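Local coordinates for protein P91 (Metagenome, PDB 4ZI5) that hydrolyses phosphotriesters as a promiscuous activity and belongs to the dienelactone hydrolase family of alpha/beta hydrolases, at residues F32-D35 / P41-G44. Residues are numbered along the deposited sequence; the frame is centred on the assembly and turned at random.
Sequences FHWD and PRPG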
loop_
_atom_site.group_PDB
_atom_site.type_symbol
_atom_site.label_atom_id
_atom_site.label_comp_id
_atom_site.label_asym_id
_atom_site.label_seq_id
_atom_site.Cartn_x
_atom_site.Cartn_y
_atom_site.Cartn_z
ATOM N N PHE A 32 -9.134 5.490 26.802
ATOM C CA PHE A 32 -7.735 5.095 26.697
ATOM C C PHE A 32 -7.637 3.586 26.860
ATOM O O PHE A 32 -8.122 3.032 27.851
ATOM C CB PHE A 32 -6.930 5.789 27.783
ATOM C CG PHE A 32 -5.480 5.463 27.782
ATOM C CD1 PHE A 32 -4.635 5.980 26.807
ATOM C CD2 PHE A 32 -4.935 4.663 28.788
ATOM C CE1 PHE A 32 -3.293 5.702 26.820
ATOM C CE2 PHE A 32 -3.586 4.379 28.824
ATOM C CZ PHE A 32 -2.754 4.912 27.845
ATOM N N HIS A 33 -6.979 2.939 25.884
ATOM C CA HIS A 33 -6.817 1.492 25.838
ATOM C C HIS A 33 -5.366 1.093 25.959
ATOM O O HIS A 33 -4.494 1.635 25.266
ATOM C CB HIS A 33 -7.369 0.955 24.527
ATOM C CG HIS A 33 -8.839 1.150 24.371
ATOM N ND1 HIS A 33 -9.714 0.097 24.276
ATOM C CD2 HIS A 33 -9.591 2.277 24.297
ATOM C CE1 HIS A 33 -10.946 0.562 24.167
ATOM N NE2 HIS A 33 -10.900 1.878 24.164
ATOM N N TRP A 34 -5.103 0.125 26.830
ATOM C CA TRP A 34 -3.752 -0.399 26.992
ATOM C C TRP A 34 -3.786 -1.851 27.510
ATOM O O TRP A 34 -4.821 -2.328 28.027
ATOM C CB TRP A 34 -2.916 0.534 27.910
ATOM C CG TRP A 34 -3.133 0.302 29.370
ATOM C CD1 TRP A 34 -2.255 -0.304 30.253
ATOM C CD2 TRP A 34 -4.308 0.630 30.137
ATOM N NE1 TRP A 34 -2.827 -0.375 31.501
ATOM C CE2 TRP A 34 -4.075 0.204 31.462
ATOM C CE3 TRP A 34 -5.532 1.232 29.831
ATOM C CZ2 TRP A 34 -5.029 0.354 32.480
ATOM C CZ3 TRP A 34 -6.491 1.373 30.852
ATOM C CH2 TRP A 34 -6.232 0.931 32.146
ATOM N N ASP A 35 -2.664 -2.545 27.316
ATOM C CA ASP A 35 -2.473 -3.890 27.865
ATOM C C ASP A 35 -1.829 -3.772 29.247
ATOM O O ASP A 35 -0.660 -3.396 29.354
ATOM C CB ASP A 35 -1.561 -4.688 26.918
ATOM C CG ASP A 35 -1.395 -6.155 27.317
ATOM O OD1 ASP A 35 -1.902 -6.622 28.365
ATOM O OD2 ASP A 35 -0.784 -6.868 26.512
ATOM N N PRO A 41 6.620 2.405 29.562
ATOM C CA PRO A 41 6.183 3.285 28.489
ATOM C C PRO A 41 6.173 2.558 27.154
ATOM O O PRO A 41 6.912 1.588 26.969
ATOM C CB PRO A 41 7.218 4.420 28.503
ATOM C CG PRO A 41 7.879 4.333 29.844
ATOM C CD PRO A 41 7.906 2.862 30.124
ATOM N N ARG A 42 5.273 2.963 26.270
ATOM C CA ARG A 42 5.133 2.303 24.967
ATOM C C ARG A 42 4.629 3.312 23.972
ATOM O O ARG A 42 4.093 4.351 24.370
ATOM C CB ARG A 42 4.176 1.109 25.064
ATOM C CG ARG A 42 2.720 1.499 25.271
ATOM C CD ARG A 42 1.925 0.479 26.067
ATOM N NE ARG A 42 2.338 0.436 27.469
ATOM C CZ ARG A 42 1.829 -0.373 28.406
ATOM N NH1 ARG A 42 0.875 -1.232 28.108
ATOM N NH2 ARG A 42 2.293 -0.298 29.650
ATOM N N PRO A 43 4.770 3.027 22.668
ATOM C CA PRO A 43 4.243 4.015 21.744
ATOM C C PRO A 43 2.735 4.266 21.905
ATOM O O PRO A 43 1.969 3.335 22.174
ATOM C CB PRO A 43 4.563 3.436 20.370
ATOM C CG PRO A 43 5.695 2.491 20.608
ATOM C CD PRO A 43 5.453 1.914 21.976
ATOM N N GLY A 44 2.355 5.534 21.730
ATOM C CA GLY A 44 0.975 6.004 21.867
ATOM C C GLY A 44 0.346 6.353 20.523
ATOM O O GLY A 44 1.025 6.874 19.625
HETATM O O HOH W 1 -0.500 -1.740 25.533
#
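NH1 of Arg-42 comes to the edge of the Trp-34 indole, near its plane, 3.9 Å from CD1 of Trp-34. The ring and guanidinium planes are turned 67° apart. Phe-32 O of the same strand also sits at the edge of the indole. Arg-17, on the neighbouring strand 15-23, makes a cation-pi contact with this ring. The edge of the guanidinium does the polar work. NH1 of Arg-42 donates to the backbone O of Asp-35 at 2.9 Å, and the N-H...O angle is 150°. The acceptor lies in the guanidinium plane, while the donor is tilted out of the carbonyl plane. NH1 of Arg-42 also donates to a water, at 3.0 Å. That water in turn accepts from Asp-35 N, at 2.9 Å. One nitrogen thus reaches the O of Asp-35 directly and its N through water. CG of Arg-42 stands between the backbone N and the carbonyl carbon (chi1 70°), and the chain bends again at chi2 and chi3 on its way to Asp-35. A leucine here would probably leave the O of Asp-35 without this donor and the water without one of its two mates. The carboxylate of Asp-35 turns to Gly-37 N instead, and its OD1 stays 6.1 Å from NH1 of Arg-42. NH2 of Arg-42 bonds to Gly-40 O, which helps fix the rotation of the group. Strands 26-34 and 42-48 do not pair directly; strand 71-74 runs between them, antiparallel to the first and parallel to the second. The arginine therefore ties the two ends of the connection between these strands, where the antiparallel strands join the parallel part of the central sheet of an alpha/beta hydrolase fold.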